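Local coordinates for aminotransferase class I and II (Streptococcus suis 89/1591, PDB 3OP7), which probably transfers amino groups between amino acids and keto acids, using covalently bound pyridoxal phosphate as its cofactor, at residues 109-112 / 113-116; 162-165 / 166-169; 334-337 / 338-341. All coordinates share one frame; numbering follows the deposited sequence.

Contact 1: 109-112 / 113-116; sequences ISLY and PTYQ
Strand 107-112 ends at Tyr112, where a cis peptide bond to Pro113 brings the two CA atoms within 3.0 Å of each other and turns the chain abruptly out of the sheet into the loop that precedes helix 117-124. The cis geometry sets Pro113 beneath the aromatic ring of its own neighbour. Pro113 CA lies 3.9 Å from the centroid of the Tyr112 ring and 21° off its normal, a CH-pi contact over the face, while Pro113 CD comes 3.9 Å from Tyr112 CD2. With chi1 at -169°, Tyr112 swings its CG over the carbonyl side of its own backbone, which brings the ring over the proline. The phenol end is held further off, where Tyr112 OH is hydrogen-bonded to Glu341, and Tyr119 meets the ring edge-to-face.

On the far side of the bend Thr114 folds back on the strand. Its methyl CG2 presses against the backbone of Leu111, 3.0 Å from Leu111 O, and also meets Ser110 OG at 3.7 Å. Ser110 OG donates a 2.8 Å hydrogen bond to Leu111 O, while the Thr114 methyl packs against that same oxygen. Thr114 OG1 instead bonds to Asn164, and the Leu111 side chain crosses that of Thr114 at about a right angle, CD2 to OG1 4.1 Å. The strand end lies in a mainly parallel sheet, consistent with the large domain of a fold-type I PLP-dependent enzyme, in which the active site lies at the C-terminal strand ends.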
ATOM      1  N   ILE A 109     -23.585   0.124   3.209  1.00 26.19           N
ATOM      2  CA  ILE A 109     -24.234  -0.658   2.181  1.00 25.51           C
ATOM      3  C   ILE A 109     -23.309  -0.760   0.981  1.00 25.81           C
ATOM      4  O   ILE A 109     -22.768   0.254   0.548  1.00 25.09           O
ATOM      5  CB  ILE A 109     -25.540   0.009   1.744  1.00 26.15           C
ATOM      6  CG1 ILE A 109     -26.482   0.156   2.939  1.00 26.05           C
ATOM      7  CG2 ILE A 109     -26.223  -0.758   0.567  1.00 24.63           C
ATOM      8  CD1 ILE A 109     -27.765   0.969   2.618  1.00 27.46           C
ATOM      9  N   SER A 110     -23.093  -1.987   0.494  1.00 24.84           N
ATOM     10  CA  SER A 110     -22.208  -2.225  -0.637  1.00 24.32           C
ATOM     11  C   SER A 110     -22.917  -2.901  -1.740  1.00 24.54           C
ATOM     12  O   SER A 110     -23.661  -3.864  -1.501  1.00 25.18           O
ATOM     13  CB  SER A 110     -21.025  -3.088  -0.232  1.00 24.02           C
ATOM     14  OG  SER A 110     -20.184  -3.333  -1.365  1.00 26.19           O
ATOM     15  N   LEU A 111     -22.710  -2.376  -2.953  1.00 24.94           N
ATOM     16  CA  LEU A 111     -23.033  -3.090  -4.172  1.00 24.96           C
ATOM     17  C   LEU A 111     -22.501  -4.524  -4.053  1.00 25.06           C
ATOM     18  O   LEU A 111     -21.457  -4.754  -3.449  1.00 25.57           O
ATOM     19  CB  LEU A 111     -22.390  -2.372  -5.370  1.00 24.67           C
ATOM     20  CG  LEU A 111     -22.789  -2.782  -6.783  1.00 24.97           C
ATOM     21  CD1 LEU A 111     -24.260  -2.516  -7.021  1.00 25.53           C
ATOM     22  CD2 LEU A 111     -21.847  -2.068  -7.812  1.00 24.25           C
ATOM     23  N   TYR A 112     -23.221  -5.491  -4.637  1.00 27.11           N
ATOM     24  CA  TYR A 112     -22.845  -6.887  -4.432  1.00 27.97           C
ATOM     25  C   TYR A 112     -23.411  -7.774  -5.523  1.00 29.04           C
ATOM     26  O   TYR A 112     -24.604  -7.648  -5.891  1.00 31.62           O
ATOM     27  CB  TYR A 112     -23.316  -7.402  -3.061  1.00 27.72           C
ATOM     28  CG  TYR A 112     -22.722  -8.739  -2.732  1.00 29.99           C
ATOM     29  CD1 TYR A 112     -21.435  -8.816  -2.197  1.00 29.53           C
ATOM     30  CD2 TYR A 112     -23.398  -9.929  -2.992  1.00 33.45           C
ATOM     31  CE1 TYR A 112     -20.832 -10.014  -1.912  1.00 34.94           C
ATOM     32  CE2 TYR A 112     -22.798 -11.163  -2.679  1.00 36.38           C
ATOM     33  CZ  TYR A 112     -21.510 -11.187  -2.159  1.00 37.28           C
ATOM     34  OH  TYR A 112     -20.857 -12.372  -1.839  1.00 43.30           O
ATOM     35  N   PRO A 113     -22.564  -8.658  -6.087  1.00 30.29           N
ATOM     36  CA  PRO A 113     -21.127  -8.739  -5.989  1.00 29.83           C
ATOM     37  C   PRO A 113     -20.481  -7.520  -6.567  1.00 28.29           C
ATOM     38  O   PRO A 113     -21.056  -6.819  -7.380  1.00 27.19           O
ATOM     39  CB  PRO A 113     -20.748  -9.915  -6.928  1.00 31.23           C
ATOM     40  CG  PRO A 113     -21.876 -10.441  -7.404  1.00 33.88           C
ATOM     41  CD  PRO A 113     -23.098  -9.764  -6.886  1.00 32.12           C
ATOM     42  N   THR A 114     -19.288  -7.235  -6.091  1.00 26.48           N
ATOM     43  CA  THR A 114     -18.519  -6.140  -6.594  1.00 26.70           C
ATOM     44  C   THR A 114     -17.068  -6.415  -6.207  1.00 25.26           C
ATOM     45  O   THR A 114     -16.752  -7.484  -5.704  1.00 26.79           O
ATOM     46  CB  THR A 114     -18.957  -4.781  -5.961  1.00 25.27           C
ATOM     47  OG1 THR A 114     -18.286  -3.738  -6.645  1.00 25.15           O
ATOM     48  CG2 THR A 114     -18.636  -4.684  -4.436  1.00 23.90           C
ATOM     49  N   TYR A 115     -16.184  -5.458  -6.399  1.00 25.94           N
ATOM     50  CA  TYR A 115     -14.779  -5.628  -5.957  1.00 24.13           C
ATOM     51  C   TYR A 115     -14.670  -5.878  -4.448  1.00 24.64           C
ATOM     52  O   TYR A 115     -15.242  -5.137  -3.640  1.00 24.07           O
ATOM     53  CB  TYR A 115     -13.971  -4.402  -6.374  1.00 23.97           C
ATOM     54  CG  TYR A 115     -12.487  -4.693  -6.457  1.00 23.29           C
ATOM     55  CD1 TYR A 115     -12.005  -5.564  -7.402  1.00 24.45           C
ATOM     56  CD2 TYR A 115     -11.582  -4.089  -5.611  1.00 22.77           C
ATOM     57  CE1 TYR A 115     -10.665  -5.849  -7.506  1.00 26.76           C
ATOM     58  CE2 TYR A 115     -10.259  -4.329  -5.734  1.00 22.11           C
ATOM     59  CZ  TYR A 115      -9.785  -5.239  -6.665  1.00 25.73           C
ATOM     60  OH  TYR A 115      -8.418  -5.540  -6.794  1.00 24.10           O
ATOM     61  N   GLN A 116     -13.990  -6.950  -4.046  1.00 23.43           N
ATOM     62  CA  GLN A 116     -14.134  -7.461  -2.669  1.00 24.05           C
ATOM     63  C   GLN A 116     -13.730  -6.484  -1.565  1.00 24.35           C
ATOM     64  O   GLN A 116     -14.243  -6.547  -0.464  1.00 25.06           O
ATOM     65  CB  GLN A 116     -13.395  -8.814  -2.512  1.00 24.89           C
ATOM     66  CG  GLN A 116     -13.582  -9.490  -1.161  1.00 28.34           C
ATOM     67  CD  GLN A 116     -12.972 -10.879  -1.088  1.00 28.71           C
ATOM     68  OE1 GLN A 116     -12.545 -11.434  -2.109  1.00 29.99           O
ATOM     69  NE2 GLN A 116     -12.952 -11.460   0.113  1.00 28.67           N
TER

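Contact 2: 162-165 / 166-169; sequences NANN and PTGA
Asn164 and Thr167 face each other across the turn that follows strand 157-161, in the Asn-Asn-Pro-Thr-Gly sequence familiar from class I and II aminotransferases. Their side chains approach at a slant, closest where Asn164 CB lies 3.5 Å from Thr167 OG1. The amide of Asn164 passes alongside this hydroxyl, a chi1 of -164° setting CG beside the carbonyl carbon, and both its ends reach the loop after strand 107-112: OD1 to Thr114 OG1, ND2 to Pro113 O. The backbone ties the bend together, Gly168 N bonding Asn164 O at 2.8 Å and Asn164 N bonding Ala169 O at 3.0 Å. Gly168 closes the turn with a positive phi of 78°.

Two cis peptide bonds, before Ala163 and before Pro166, shape the loop. Asn165 turns its amide over the start of Pro166, OD1 3.2 Å from the proline N, which has no hydrogen to offer. OD1 is bonded to Arg347 instead, and Asn165 ND2 is hydrogen-bonded to O3 of the lysine-linked pyridoxal phosphate at position 222. Thr167 OG1 accepts from Ala169 N in an ST turn, and a water lies 2.7 Å from Thr167 OG1 and accepts from Asn164 ND2 at 3.1 Å.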
ATOM      1  N   ASN A 162     -18.153   1.526 -10.428  1.00 23.89           N
ATOM      2  CA  ASN A 162     -18.808   2.046 -11.618  1.00 25.31           C
ATOM      3  C   ASN A 162     -17.744   2.371 -12.687  1.00 26.08           C
ATOM      4  O   ASN A 162     -17.033   3.374 -12.558  1.00 23.62           O
ATOM      5  CB  ASN A 162     -19.608   3.307 -11.286  1.00 26.10           C
ATOM      6  CG  ASN A 162     -20.784   3.530 -12.249  1.00 27.09           C
ATOM      7  OD1 ASN A 162     -21.407   2.550 -12.761  1.00 29.22           O
ATOM      8  ND2 ASN A 162     -21.074   4.799 -12.550  1.00 24.85           N
ATOM      9  N   ALA A 163     -17.624   1.568 -13.757  1.00 25.21           N
ATOM     10  CA  ALA A 163     -18.371   0.307 -13.976  1.00 25.66           C
ATOM     11  C   ALA A 163     -18.032  -0.801 -13.023  1.00 24.66           C
ATOM     12  O   ALA A 163     -16.975  -0.763 -12.401  1.00 25.64           O
ATOM     13  CB  ALA A 163     -18.133  -0.170 -15.420  1.00 26.65           C
ATOM     14  N   ASN A 164     -18.874  -1.840 -12.938  1.00 26.14           N
ATOM     15  CA  ASN A 164     -18.699  -2.848 -11.880  1.00 26.61           C
ATOM     16  C   ASN A 164     -17.783  -3.999 -12.301  1.00 26.90           C
ATOM     17  O   ASN A 164     -17.796  -4.398 -13.432  1.00 28.25           O
ATOM     18  CB  ASN A 164     -20.064  -3.442 -11.488  1.00 26.90           C
ATOM     19  CG  ASN A 164     -20.008  -4.195 -10.139  1.00 25.11           C
ATOM     20  OD1 ASN A 164     -19.110  -3.978  -9.303  1.00 26.40           O
ATOM     21  ND2 ASN A 164     -20.960  -5.080  -9.925  1.00 25.87           N
ATOM     22  N   ASN A 165     -17.001  -4.526 -11.370  1.00 26.81           N
ATOM     23  CA  ASN A 165     -16.236  -5.772 -11.530  1.00 27.02           C
ATOM     24  C   ASN A 165     -17.038  -6.829 -10.766  1.00 28.29           C
ATOM     25  O   ASN A 165     -17.091  -6.765  -9.523  1.00 28.68           O
ATOM     26  CB  ASN A 165     -14.836  -5.568 -10.913  1.00 26.66           C
ATOM     27  CG  ASN A 165     -13.916  -6.761 -11.090  1.00 27.89           C
ATOM     28  OD1 ASN A 165     -14.345  -7.873 -11.214  1.00 28.40           O
ATOM     29  ND2 ASN A 165     -12.607  -6.504 -11.027  1.00 27.04           N
ATOM     30  N   PRO A 166     -17.565  -7.864 -11.459  1.00 29.57           N
ATOM     31  CA  PRO A 166     -17.150  -8.423 -12.763  1.00 29.53           C
ATOM     32  C   PRO A 166     -17.963  -8.133 -13.996  1.00 29.52           C
ATOM     33  O   PRO A 166     -17.571  -8.528 -15.098  1.00 31.34           O
ATOM     34  CB  PRO A 166     -17.197  -9.923 -12.460  1.00 29.70           C
ATOM     35  CG  PRO A 166     -18.495 -10.032 -11.636  1.00 29.95           C
ATOM     36  CD  PRO A 166     -18.519  -8.781 -10.792  1.00 31.06           C
ATOM     37  N   THR A 167     -19.118  -7.475 -13.842  1.00 28.46           N
ATOM     38  CA  THR A 167     -20.096  -7.378 -14.914  1.00 28.51           C
ATOM     39  C   THR A 167     -19.823  -6.388 -16.031  1.00 27.79           C
ATOM     40  O   THR A 167     -20.286  -6.581 -17.159  1.00 29.09           O
ATOM     41  CB  THR A 167     -21.483  -6.994 -14.344  1.00 28.78           C
ATOM     42  OG1 THR A 167     -21.394  -5.688 -13.750  1.00 27.00           O
ATOM     43  CG2 THR A 167     -21.959  -8.053 -13.330  1.00 29.31           C
ATOM     44  N   GLY A 168     -19.066  -5.340 -15.731  1.00 28.91           N
ATOM     45  CA  GLY A 168     -18.804  -4.319 -16.721  1.00 28.50           C
ATOM     46  C   GLY A 168     -19.966  -3.373 -16.914  1.00 29.01           C
ATOM     47  O   GLY A 168     -19.918  -2.539 -17.835  1.00 30.84           O
ATOM     48  N   ALA A 169     -21.048  -3.526 -16.125  1.00 29.90           N
ATOM     49  CA  ALA A 169     -22.257  -2.694 -16.274  1.00 30.04           C
ATOM     50  C   ALA A 169     -22.058  -1.345 -15.571  1.00 30.08           C
ATOM     51  O   ALA A 169     -21.343  -1.268 -14.582  1.00 28.94           O
ATOM     52  CB  ALA A 169     -23.489  -3.406 -15.653  1.00 30.97           C
TER
HETATM   53  O   HOH W   1     -23.160  -4.591 -12.006  1.00 26.67           O

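Contact 3: 334-337 / 338-341; sequences LVPG and NRFE
Val335 and Phe340 make the close-packed side of this turn: Val335 CG1 sits 3.6 Å from Phe340 CE1, and the two side chains meet at about a right angle. The valine methyl reaches the ring obliquely, carried there by a chi1 of -176° that places CG1 beside its own carbonyl carbon, opposite the backbone N. Gly337 O lies at the ring edge, near its plane. Further cover comes from Val9 of helix 8-16, from Arg347 and from Asn165 and Pro166, which bury the phenylalanine.

Between these residues the chain winds through a short 3-10 segment. Arg339 N bonds Pro336 O at 3.1 Å and Phe340 N bonds Gly337 O at 2.9 Å, each donor standing well above the plane of its carbonyl, in keeping with the tight winding.

The other side is partly open to solvent. Asn338 OD1 rests 3.2 Å from Pro336 CB, and the aliphatic start of Arg339 runs alongside the same proline, CG to CG 4.0 Å. Asn338 ND2 is hydrogen-bonded to Glu320, whose OE1 also forms a salt bridge with Arg339 NE, and Arg339 NH1 forms a second salt bridge with Glu11. Glu341 is exposed and hardly touches 334-337. Apolar contact and the two backbone bonds hold the inner face, while charge pairing on the open face probably steadies the guanidinium and joins the turn to helices 8-16 and 319-330.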
ATOM      1  N   LEU A 334      -9.862 -18.671 -16.784  1.00 35.54           N
ATOM      2  CA  LEU A 334     -10.956 -17.752 -16.520  1.00 34.46           C
ATOM      3  C   LEU A 334     -11.016 -17.618 -15.003  1.00 34.71           C
ATOM      4  O   LEU A 334     -10.272 -18.332 -14.289  1.00 36.27           O
ATOM      5  CB  LEU A 334     -12.279 -18.375 -17.024  1.00 34.81           C
ATOM      6  CG  LEU A 334     -12.452 -18.506 -18.545  1.00 37.57           C
ATOM      7  CD1 LEU A 334     -13.612 -19.440 -18.882  1.00 39.32           C
ATOM      8  CD2 LEU A 334     -12.708 -17.137 -19.121  1.00 38.29           C
ATOM      9  N   VAL A 335     -11.898 -16.755 -14.497  1.00 33.95           N
ATOM     10  CA  VAL A 335     -12.205 -16.729 -13.054  1.00 33.25           C
ATOM     11  C   VAL A 335     -13.643 -17.216 -12.879  1.00 33.39           C
ATOM     12  O   VAL A 335     -14.559 -16.630 -13.452  1.00 34.53           O
ATOM     13  CB  VAL A 335     -12.000 -15.379 -12.403  1.00 32.86           C
ATOM     14  CG1 VAL A 335     -12.263 -15.494 -10.844  1.00 31.34           C
ATOM     15  CG2 VAL A 335     -10.565 -14.878 -12.696  1.00 30.74           C
ATOM     16  N   PRO A 336     -13.837 -18.311 -12.125  1.00 33.19           N
ATOM     17  CA  PRO A 336     -15.203 -18.839 -12.045  1.00 34.02           C
ATOM     18  C   PRO A 336     -16.108 -17.994 -11.169  1.00 33.05           C
ATOM     19  O   PRO A 336     -15.624 -17.343 -10.212  1.00 32.62           O
ATOM     20  CB  PRO A 336     -15.018 -20.223 -11.411  1.00 35.55           C
ATOM     21  CG  PRO A 336     -13.782 -20.115 -10.605  1.00 34.02           C
ATOM     22  CD  PRO A 336     -12.889 -19.146 -11.369  1.00 33.35           C
ATOM     23  N   GLY A 337     -17.408 -18.032 -11.485  1.00 34.34           N
ATOM     24  CA  GLY A 337     -18.380 -17.122 -10.908  1.00 35.14           C
ATOM     25  C   GLY A 337     -18.620 -17.253  -9.414  1.00 35.87           C
ATOM     26  O   GLY A 337     -19.001 -16.279  -8.783  1.00 36.78           O
ATOM     27  N   ASN A 338     -18.409 -18.445  -8.863  1.00 37.44           N
ATOM     28  CA  ASN A 338     -18.525 -18.658  -7.416  1.00 38.61           C
ATOM     29  C   ASN A 338     -17.556 -17.798  -6.621  1.00 38.27           C
ATOM     30  O   ASN A 338     -17.795 -17.537  -5.446  1.00 38.78           O
ATOM     31  CB  ASN A 338     -18.307 -20.134  -7.066  1.00 40.08           C
ATOM     32  CG  ASN A 338     -16.920 -20.599  -7.449  1.00 41.92           C
ATOM     33  OD1 ASN A 338     -16.553 -20.498  -8.610  1.00 40.98           O
ATOM     34  ND2 ASN A 338     -16.143 -21.078  -6.484  1.00 41.86           N
ATOM     35  N   ARG A 339     -16.464 -17.350  -7.240  1.00 38.12           N
ATOM     36  CA  ARG A 339     -15.530 -16.429  -6.572  1.00 38.04           C
ATOM     37  C   ARG A 339     -16.130 -15.020  -6.387  1.00 38.23           C
ATOM     38  O   ARG A 339     -15.547 -14.192  -5.647  1.00 38.87           O
ATOM     39  CB  ARG A 339     -14.198 -16.344  -7.325  1.00 37.64           C
ATOM     40  CG  ARG A 339     -13.442 -17.677  -7.477  1.00 38.77           C
ATOM     41  CD  ARG A 339     -13.074 -18.243  -6.123  1.00 39.54           C
ATOM     42  NE  ARG A 339     -12.386 -19.536  -6.108  1.00 39.38           N
ATOM     43  CZ  ARG A 339     -11.245 -19.785  -5.474  1.00 37.25           C
ATOM     44  NH1 ARG A 339     -10.588 -18.806  -4.826  1.00 35.08           N
ATOM     45  NH2 ARG A 339     -10.764 -21.015  -5.466  1.00 38.18           N
ATOM     46  N   PHE A 340     -17.253 -14.764  -7.054  1.00 39.48           N
ATOM     47  CA  PHE A 340     -18.094 -13.562  -6.891  1.00 39.24           C
ATOM     48  C   PHE A 340     -19.495 -13.897  -6.300  1.00 41.40           C
ATOM     49  O   PHE A 340     -20.430 -13.099  -6.380  1.00 41.93           O
ATOM     50  CB  PHE A 340     -18.244 -12.850  -8.257  1.00 38.75           C
ATOM     51  CG  PHE A 340     -16.954 -12.693  -9.015  1.00 35.50           C
ATOM     52  CD1 PHE A 340     -16.517 -13.682  -9.886  1.00 34.79           C
ATOM     53  CD2 PHE A 340     -16.148 -11.568  -8.847  1.00 35.74           C
ATOM     54  CE1 PHE A 340     -15.308 -13.555 -10.574  1.00 32.34           C
ATOM     55  CE2 PHE A 340     -14.933 -11.436  -9.527  1.00 35.00           C
ATOM     56  CZ  PHE A 340     -14.516 -12.428 -10.397  1.00 35.05           C
ATOM     57  N   GLU A 341     -19.636 -15.082  -5.697  1.00 42.04           N
ATOM     58  CA  GLU A 341     -20.898 -15.603  -5.214  1.00 43.67           C
ATOM     59  C   GLU A 341     -22.025 -15.544  -6.248  1.00 43.44           C
ATOM     60  O   GLU A 341     -23.193 -15.397  -5.903  1.00 44.46           O
ATOM     61  CB  GLU A 341     -21.328 -14.988  -3.862  1.00 43.82           C
ATOM     62  CG  GLU A 341     -22.244 -15.964  -3.040  1.00 48.04           C
ATOM     63  CD  GLU A 341     -22.753 -15.408  -1.696  1.00 52.02           C
ATOM     64  OE1 GLU A 341     -22.368 -14.280  -1.316  1.00 49.53           O
ATOM     65  OE2 GLU A 341     -23.568 -16.104  -1.028  1.00 54.86           O
TER

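The three contacts follow one another along the chain. Contact 1 lies at the end of strand 107-112 and contact 2 just after the neighbouring parallel strand 157-161, both in the eight-stranded mixed sheet region, with centres about 10 Å apart. Contact 3 spans strand 335-336, at the edge of the separate antiparallel sheet in this chain, and the turn after it, its centre about 14 Å from each of the others. Asn164 joins contact 2 to contact 1, Glu341 joins contact 3 to contact 1, and the Phe340 ring packs on Asn165 and Pro166. The antiparallel-sheet region is thereby fastened to the strand ends beside the lysine-linked pyridoxal phosphate, to which Asn165 of contact 2 is hydrogen-bonded.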